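Uncharacterized protein (Bacteroides uniformis, PDB 4JPQ) is of unknown function but probably binds carbohydrate through a domain of carbohydrate-binding family 9. Local coordinates at residues A[44-56]-A[62-74]. Sequence-based numbering, arbitrary orientation.
Sequences DYPYKPEVSFRIA and ILLHYKVKEASVR
R54 and H65 pair across two antiparallel strands, 50-56 and 62-70, the arms of a beta hairpin. Backbone bonds run both ways at S52 with K67, R54 with H65 and A56 with L63; K67 N to S52 O, at 2.8 Å, is almost straight (177°). Toward the open end the ladder slackens: K69 N still reaches E50 O at 2.9 Å, but the return bond from E50 N is weak. The last link comes from a side chain. With CG anti to the backbone N (chi1 179°), Y47 reaches across so that its OH accepts A71 N at 2.8 Å, near the ring plane, while P49 CD sits over the centre of one ring face.

The R54 chain lies alongside H65, extended from CG to NE, and NE donates to ND1 at 3.3 Å. That bond lies in the imidazole plane but is tilted from the guanidinium, the two planes being 41° apart. D28 takes NH1 in a salt bridge and E156 binds H65 NE2, so the buried pair is held at both ends. A leucine in place of R54 would probably leave D28 without its charged mate and H65 ND1 without this donor. On the same face, E50 OE1 and K69 NZ form a long salt bridge.

The other face is largely apolar. V51 and V68 lie side by side, F53 CB meets Y66 CD2 obliquely at 3.8 Å, and I55 CD1 touches both L64 CD2 and I62 CG2.

L64, Y66 and V68 pack against strand 89-95, and the F53 ring stacks on F183, as expected of the core of a beta-sandwich. R54, A56 and H65 meet helix 23-29 on the opposite face; strand 35-36 pairs with 50-57, and strand 152-162 with 61-70.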
ATOM      1  N   ASP A  44     -20.199  10.609  -2.144  1.00 69.92           N
ATOM      2  CA  ASP A  44     -20.733  10.148  -0.851  1.00 65.98           C
ATOM      3  C   ASP A  44     -19.728  10.324   0.282  1.00 62.24           C
ATOM      4  O   ASP A  44     -20.122  10.612   1.405  1.00 63.26           O
ATOM      5  CB  ASP A  44     -21.002   8.621  -0.834  1.00 63.59           C
ATOM      6  CG  ASP A  44     -21.716   8.106  -2.042  1.00 67.72           C
ATOM      7  OD1 ASP A  44     -21.093   8.175  -3.118  1.00 66.79           O
ATOM      8  OD2 ASP A  44     -22.828   7.561  -1.906  1.00 72.11           O
ATOM      9  N   TYR A  45     -18.453  10.052  -0.007  1.00 59.38           N
ATOM     10  CA  TYR A  45     -17.349  10.177   0.957  1.00 60.34           C
ATOM     11  C   TYR A  45     -16.388  11.224   0.406  1.00 56.59           C
ATOM     12  O   TYR A  45     -15.403  10.874  -0.267  1.00 52.89           O
ATOM     13  CB  TYR A  45     -16.688   8.807   1.206  1.00 59.91           C
ATOM     14  CG  TYR A  45     -17.667   7.821   1.841  1.00 56.18           C
ATOM     15  CD1 TYR A  45     -17.831   7.770   3.222  1.00 58.70           C
ATOM     16  CD2 TYR A  45     -18.450   6.970   1.055  1.00 53.16           C
ATOM     17  CE1 TYR A  45     -18.726   6.885   3.810  1.00 63.86           C
ATOM     18  CE2 TYR A  45     -19.354   6.074   1.634  1.00 50.82           C
ATOM     19  CZ  TYR A  45     -19.490   6.034   3.020  1.00 56.65           C
ATOM     20  OH  TYR A  45     -20.378   5.175   3.642  1.00 53.57           O
ATOM     21  N   PRO A  46     -16.685  12.518   0.676  1.00 58.86           N
ATOM     22  CA  PRO A  46     -15.900  13.619   0.127  1.00 60.92           C
ATOM     23  C   PRO A  46     -14.626  14.000   0.861  1.00 57.87           C
ATOM     24  O   PRO A  46     -13.823  14.753   0.290  1.00 59.15           O
ATOM     25  CB  PRO A  46     -16.887  14.793   0.197  1.00 66.96           C
ATOM     26  CG  PRO A  46     -17.636  14.532   1.441  1.00 61.66           C
ATOM     27  CD  PRO A  46     -17.813  13.040   1.479  1.00 61.74           C
ATOM     28  N   TYR A  47     -14.425  13.504   2.081  1.00 59.64           N
ATOM     29  CA  TYR A  47     -13.226  13.850   2.850  1.00 54.99           C
ATOM     30  C   TYR A  47     -11.958  13.371   2.129  1.00 55.65           C
ATOM     31  O   TYR A  47     -11.828  12.187   1.834  1.00 45.69           O
ATOM     32  CB  TYR A  47     -13.304  13.308   4.286  1.00 48.91           C
ATOM     33  CG  TYR A  47     -12.089  13.602   5.140  1.00 48.51           C
ATOM     34  CD1 TYR A  47     -11.542  14.891   5.196  1.00 54.94           C
ATOM     35  CD2 TYR A  47     -11.509  12.608   5.948  1.00 46.00           C
ATOM     36  CE1 TYR A  47     -10.433  15.166   5.985  1.00 57.98           C
ATOM     37  CE2 TYR A  47     -10.404  12.881   6.748  1.00 46.57           C
ATOM     38  CZ  TYR A  47      -9.871  14.160   6.759  1.00 50.10           C
ATOM     39  OH  TYR A  47      -8.781  14.456   7.524  1.00 49.52           O
ATOM     40  N   LYS A  48     -11.096  14.332   1.777  1.00 61.87           N
ATOM     41  CA  LYS A  48      -9.814  14.101   1.105  1.00 58.53           C
ATOM     42  C   LYS A  48      -8.691  14.539   2.052  1.00 54.26           C
ATOM     43  O   LYS A  48      -8.269  15.703   2.015  1.00 51.48           O
ATOM     44  CB  LYS A  48      -9.735  14.898  -0.214  1.00 66.86           C
ATOM     45  CG  LYS A  48      -8.425  14.751  -1.007  1.00 69.57           C
ATOM     46  CD  LYS A  48      -8.216  15.871  -2.017  1.00 74.05           C
ATOM     47  CE  LYS A  48      -9.236  15.828  -3.143  1.00 80.72           C
ATOM     48  NZ  LYS A  48      -8.940  16.850  -4.182  1.00 84.94           N
ATOM     49  N   PRO A  49      -8.226  13.628   2.924  1.00 50.26           N
ATOM     50  CA  PRO A  49      -7.054  13.965   3.723  1.00 53.84           C
ATOM     51  C   PRO A  49      -5.848  14.013   2.794  1.00 53.74           C
ATOM     52  O   PRO A  49      -5.816  13.311   1.793  1.00 55.12           O
ATOM     53  CB  PRO A  49      -6.941  12.805   4.708  1.00 51.56           C
ATOM     54  CG  PRO A  49      -7.620  11.674   4.028  1.00 48.08           C
ATOM     55  CD  PRO A  49      -8.765  12.309   3.300  1.00 50.04           C
ATOM     56  N   GLU A  50      -4.886  14.862   3.121  1.00 61.04           N
ATOM     57  CA  GLU A  50      -3.716  15.090   2.282  1.00 57.55           C
ATOM     58  C   GLU A  50      -2.780  13.880   2.391  1.00 55.91           C
ATOM     59  O   GLU A  50      -2.207  13.629   3.450  1.00 52.52           O
ATOM     60  CB  GLU A  50      -3.048  16.389   2.716  1.00 67.17           C
ATOM     61  CG  GLU A  50      -1.952  16.899   1.807  1.00 86.68           C
ATOM     62  CD  GLU A  50      -1.264  18.118   2.387  1.00 99.28           C
ATOM     63  OE1 GLU A  50      -1.953  18.977   2.991  1.00101.01           O
ATOM     64  OE2 GLU A  50      -0.027  18.205   2.235  1.00 97.02           O
ATOM     65  N   VAL A  51      -2.671  13.116   1.300  1.00 56.00           N
ATOM     66  CA  VAL A  51      -1.852  11.896   1.249  1.00 52.88           C
ATOM     67  C   VAL A  51      -0.998  11.840  -0.021  1.00 53.04           C
ATOM     68  O   VAL A  51      -1.469  12.162  -1.109  1.00 52.18           O
ATOM     69  CB  VAL A  51      -2.742  10.628   1.321  1.00 54.86           C
ATOM     70  CG1 VAL A  51      -1.911   9.343   1.252  1.00 42.38           C
ATOM     71  CG2 VAL A  51      -3.580  10.650   2.594  1.00 58.55           C
ATOM     72  N   SER A  52       0.256  11.430   0.141  1.00 48.14           N
ATOM     73  CA  SER A  52       1.169  11.224  -0.973  1.00 48.23           C
ATOM     74  C   SER A  52       1.968   9.940  -0.726  1.00 47.82           C
ATOM     75  O   SER A  52       2.042   9.442   0.410  1.00 48.78           O
ATOM     76  CB  SER A  52       2.087  12.432  -1.178  1.00 51.56           C
ATOM     77  OG  SER A  52       2.988  12.590  -0.105  1.00 66.65           O
ATOM     78  N   PHE A  53       2.530   9.395  -1.799  1.00 43.50           N
ATOM     79  CA  PHE A  53       3.337   8.189  -1.721  1.00 46.87           C
ATOM     80  C   PHE A  53       4.466   8.194  -2.752  1.00 50.58           C
ATOM     81  O   PHE A  53       4.504   9.053  -3.615  1.00 56.68           O
ATOM     82  CB  PHE A  53       2.457   6.955  -1.927  1.00 47.23           C
ATOM     83  CG  PHE A  53       2.034   6.737  -3.357  1.00 45.15           C
ATOM     84  CD1 PHE A  53       1.021   7.497  -3.915  1.00 46.73           C
ATOM     85  CD2 PHE A  53       2.661   5.768  -4.144  1.00 47.75           C
ATOM     86  CE1 PHE A  53       0.630   7.303  -5.238  1.00 54.73           C
ATOM     87  CE2 PHE A  53       2.277   5.564  -5.461  1.00 49.53           C
ATOM     88  CZ  PHE A  53       1.259   6.334  -6.011  1.00 56.22           C
ATOM     89  N   ARG A  54       5.376   7.231  -2.637  1.00 45.49           N
ATOM     90  CA  ARG A  54       6.435   7.047  -3.625  1.00 45.60           C
ATOM     91  C   ARG A  54       6.931   5.622  -3.589  1.00 47.09           C
ATOM     92  O   ARG A  54       6.829   4.941  -2.573  1.00 45.56           O
ATOM     93  CB  ARG A  54       7.586   8.020  -3.464  1.00 44.73           C
ATOM     94  CG  ARG A  54       8.275   7.958  -2.125  1.00 45.33           C
ATOM     95  CD  ARG A  54       9.428   8.925  -2.085  1.00 43.70           C
ATOM     96  NE  ARG A  54      10.039   8.945  -0.763  1.00 45.13           N
ATOM     97  CZ  ARG A  54      11.060   9.729  -0.403  1.00 56.28           C
ATOM     98  NH1 ARG A  54      11.663  10.554  -1.267  1.00 58.90           N
ATOM     99  NH2 ARG A  54      11.524   9.662   0.841  1.00 56.71           N
ATOM    100  N   ILE A  55       7.476   5.204  -4.721  1.00 51.26           N
ATOM    101  CA  ILE A  55       7.850   3.836  -4.929  1.00 46.48           C
ATOM    102  C   ILE A  55       9.151   3.690  -5.727  1.00 45.06           C
ATOM    103  O   ILE A  55       9.438   4.477  -6.628  1.00 49.09           O
ATOM    104  CB  ILE A  55       6.655   3.092  -5.592  1.00 50.31           C
ATOM    105  CG1 ILE A  55       6.910   1.571  -5.638  1.00 48.34           C
ATOM    106  CG2 ILE A  55       6.310   3.680  -6.974  1.00 50.92           C
ATOM    107  CD1 ILE A  55       5.737   0.768  -6.129  1.00 45.65           C
ATOM    108  N   ALA A  56       9.911   2.655  -5.384  1.00 42.89           N
ATOM    109  CA  ALA A  56      11.169   2.308  -6.062  1.00 47.25           C
ATOM    110  C   ALA A  56      11.444   0.826  -5.861  1.00 43.22           C
ATOM    111  O   ALA A  56      10.635   0.148  -5.218  1.00 43.55           O
ATOM    112  CB  ALA A  56      12.297   3.128  -5.499  1.00 49.69           C
ATOM    113  N   ILE A  62      10.374  -4.309  -3.482  1.00 49.65           N
ATOM    114  CA  ILE A  62       9.629  -3.083  -3.777  1.00 51.36           C
ATOM    115  C   ILE A  62       9.648  -2.264  -2.491  1.00 58.27           C
ATOM    116  O   ILE A  62       9.340  -2.798  -1.422  1.00 54.41           O
ATOM    117  CB  ILE A  62       8.149  -3.336  -4.132  1.00 49.21           C
ATOM    118  CG1 ILE A  62       8.050  -4.213  -5.375  1.00 53.84           C
ATOM    119  CG2 ILE A  62       7.421  -2.008  -4.370  1.00 49.81           C
ATOM    120  CD1 ILE A  62       6.642  -4.668  -5.703  1.00 60.15           C
ATOM    121  N   LEU A  63       9.953  -0.974  -2.631  1.00 51.99           N
ATOM    122  CA  LEU A  63      10.045  -0.029  -1.541  1.00 43.91           C
ATOM    123  C   LEU A  63       8.923   0.994  -1.669  1.00 47.43           C
ATOM    124  O   LEU A  63       8.868   1.714  -2.668  1.00 47.76           O
ATOM    125  CB  LEU A  63      11.386   0.698  -1.622  1.00 46.47           C
ATOM    126  CG  LEU A  63      12.648  -0.155  -1.680  1.00 50.82           C
ATOM    127  CD1 LEU A  63      13.864   0.750  -1.711  1.00 52.64           C
ATOM    128  CD2 LEU A  63      12.735  -1.118  -0.506  1.00 55.39           C
ATOM    129  N   LEU A  64       8.047   1.062  -0.661  1.00 47.00           N
ATOM    130  CA  LEU A  64       6.927   2.021  -0.602  1.00 43.45           C
ATOM    131  C   LEU A  64       7.051   2.928   0.600  1.00 43.72           C
ATOM    132  O   LEU A  64       7.373   2.448   1.682  1.00 45.33           O
ATOM    133  CB  LEU A  64       5.596   1.312  -0.414  1.00 46.15           C
ATOM    134  CG  LEU A  64       4.976   0.529  -1.530  1.00 52.68           C
ATOM    135  CD1 LEU A  64       3.724  -0.150  -1.004  1.00 65.72           C
ATOM    136  CD2 LEU A  64       4.642   1.452  -2.684  1.00 69.79           C
ATOM    137  N   HIS A  65       6.724   4.209   0.401  1.00 38.00           N
ATOM    138  CA  HIS A  65       6.758   5.218   1.435  1.00 42.76           C
ATOM    139  C   HIS A  65       5.533   6.104   1.254  1.00 46.29           C
ATOM    140  O   HIS A  65       5.398   6.734   0.217  1.00 46.37           O
ATOM    141  CB  HIS A  65       8.064   6.023   1.342  1.00 47.93           C
ATOM    142  CG  HIS A  65       8.208   7.077   2.396  1.00 50.51           C
ATOM    143  ND1 HIS A  65       8.675   8.345   2.131  1.00 54.61           N
ATOM    144  CD2 HIS A  65       7.896   7.064   3.709  1.00 53.57           C
ATOM    145  CE1 HIS A  65       8.670   9.059   3.239  1.00 56.39           C
ATOM    146  NE2 HIS A  65       8.205   8.304   4.212  1.00 53.07           N
ATOM    147  N   TYR A  66       4.641   6.092   2.243  1.00 45.19           N
ATOM    148  CA  TYR A  66       3.432   6.899   2.278  1.00 39.91           C
ATOM    149  C   TYR A  66       3.587   8.001   3.304  1.00 44.05           C
ATOM    150  O   TYR A  66       4.150   7.760   4.378  1.00 42.46           O
ATOM    151  CB  TYR A  66       2.245   6.057   2.759  1.00 43.23           C
ATOM    152  CG  TYR A  66       1.780   4.970   1.838  1.00 41.35           C
ATOM    153  CD1 TYR A  66       2.325   3.685   1.917  1.00 41.98           C
ATOM    154  CD2 TYR A  66       0.747   5.200   0.914  1.00 36.07           C
ATOM    155  CE1 TYR A  66       1.879   2.661   1.084  1.00 41.78           C
ATOM    156  CE2 TYR A  66       0.294   4.182   0.078  1.00 35.57           C
ATOM    157  CZ  TYR A  66       0.859   2.917   0.170  1.00 40.32           C
ATOM    158  OH  TYR A  66       0.435   1.905  -0.646  1.00 51.53           O
ATOM    159  N   LYS A  67       3.043   9.181   2.997  1.00 44.32           N
ATOM    160  CA  LYS A  67       2.961  10.321   3.933  1.00 41.82           C
ATOM    161  C   LYS A  67       1.482  10.704   4.025  1.00 44.46           C
ATOM    162  O   LYS A  67       0.824  10.843   3.001  1.00 54.30           O
ATOM    163  CB  LYS A  67       3.773  11.508   3.443  1.00 42.26           C
ATOM    164  CG  LYS A  67       5.283  11.344   3.552  1.00 51.50           C
ATOM    165  CD  LYS A  67       6.053  12.424   2.789  1.00 62.06           C
ATOM    166  CE  LYS A  67       5.807  13.846   3.282  1.00 69.55           C
ATOM    167  NZ  LYS A  67       6.709  14.796   2.574  1.00 75.81           N
ATOM    168  N   VAL A  68       0.977  10.892   5.241  1.00 43.26           N
ATOM    169  CA  VAL A  68      -0.433  11.229   5.497  1.00 45.99           C
ATOM    170  C   VAL A  68      -0.599  12.387   6.491  1.00 45.33           C
ATOM    171  O   VAL A  68       0.196  12.515   7.415  1.00 40.33           O
ATOM    172  CB  VAL A  68      -1.140   9.996   6.108  1.00 50.09           C
ATOM    173  CG1 VAL A  68      -2.591  10.293   6.462  1.00 51.49           C
ATOM    174  CG2 VAL A  68      -1.056   8.798   5.168  1.00 47.17           C
ATOM    175  N   LYS A  69      -1.622  13.220   6.268  1.00 50.26           N
ATOM    176  CA  LYS A  69      -2.062  14.258   7.215  1.00 51.94           C
ATOM    177  C   LYS A  69      -3.598  14.184   7.242  1.00 50.37           C
ATOM    178  O   LYS A  69      -4.233  14.471   6.227  1.00 58.94           O
ATOM    179  CB  LYS A  69      -1.572  15.667   6.853  1.00 58.01           C
ATOM    180  CG  LYS A  69      -1.739  16.675   8.008  1.00 69.80           C
ATOM    181  CD  LYS A  69      -1.218  18.084   7.724  1.00 71.13           C
ATOM    182  CE  LYS A  69      -2.111  18.833   6.744  1.00 80.42           C
ATOM    183  NZ  LYS A  69      -1.764  20.279   6.676  1.00 99.30           N
ATOM    184  N   GLU A  70      -4.175  13.773   8.381  1.00 50.62           N
ATOM    185  CA  GLU A  70      -5.646  13.615   8.555  1.00 52.17           C
ATOM    186  C   GLU A  70      -6.158  14.029   9.927  1.00 56.93           C
ATOM    187  O   GLU A  70      -5.377  14.189  10.865  1.00 65.48           O
ATOM    188  CB  GLU A  70      -6.095  12.180   8.235  1.00 46.48           C
ATOM    189  CG  GLU A  70      -5.399  11.091   9.036  1.00 46.50           C
ATOM    190  CD  GLU A  70      -5.844   9.683   8.654  1.00 46.70           C
ATOM    191  OE1 GLU A  70      -7.050   9.454   8.390  1.00 51.96           O
ATOM    192  OE2 GLU A  70      -4.979   8.779   8.653  1.00 41.53           O
ATOM    193  N   ALA A  71      -7.484  14.181  10.023  1.00 64.96           N
ATOM    194  CA  ALA A  71      -8.161  14.676  11.246  1.00 65.11           C
ATOM    195  C   ALA A  71      -8.175  13.726  12.441  1.00 58.25           C
ATOM    196  O   ALA A  71      -8.431  14.173  13.561  1.00 68.18           O
ATOM    197  CB  ALA A  71      -9.582  15.154  10.932  1.00 64.89           C
ATOM    198  N   SER A  72      -7.947  12.434  12.205  1.00 51.42           N
ATOM    199  CA  SER A  72      -7.880  11.441  13.287  1.00 52.00           C
ATOM    200  C   SER A  72      -7.159  10.174  12.850  1.00 49.26           C
ATOM    201  O   SER A  72      -7.099   9.876  11.656  1.00 52.52           O
ATOM    202  CB  SER A  72      -9.276  11.083  13.828  1.00 49.84           C
ATOM    203  OG  SER A  72     -10.069  10.385  12.881  1.00 53.53           O
ATOM    204  N   VAL A  73      -6.632   9.450  13.839  1.00 47.66           N
ATOM    205  CA  VAL A  73      -5.936   8.173  13.633  1.00 47.27           C
ATOM    206  C   VAL A  73      -6.433   7.130  14.627  1.00 47.16           C
ATOM    207  O   VAL A  73      -6.914   7.473  15.705  1.00 51.77           O
ATOM    208  CB  VAL A  73      -4.404   8.312  13.711  1.00 50.88           C
ATOM    209  CG1 VAL A  73      -3.898   9.153  12.548  1.00 49.69           C
ATOM    210  CG2 VAL A  73      -3.942   8.911  15.032  1.00 54.35           C
ATOM    211  N   ARG A  74      -6.277   5.863  14.259  1.00 44.32           N
ATOM    212  CA  ARG A  74      -6.799   4.726  15.031  1.00 50.21           C
ATOM    213  C   ARG A  74      -6.032   3.464  14.640  1.00 44.62           C
ATOM    214  O   ARG A  74      -5.661   3.333  13.488  1.00 45.94           O
ATOM    215  CB  ARG A  74      -8.277   4.570  14.669  1.00 47.51           C
ATOM    216  CG  ARG A  74      -9.064   3.455  15.337  1.00 48.72           C
ATOM    217  CD  ARG A  74     -10.480   3.413  14.766  1.00 48.65           C
ATOM    218  NE  ARG A  74     -11.359   2.476  15.471  1.00 49.14           N
ATOM    219  CZ  ARG A  74     -11.497   1.171  15.220  1.00 48.90           C
ATOM    220  NH1 ARG A  74     -10.812   0.542  14.253  1.00 59.91           N
ATOM    221  NH2 ARG A  74     -12.345   0.465  15.961  1.00 54.82           N
TER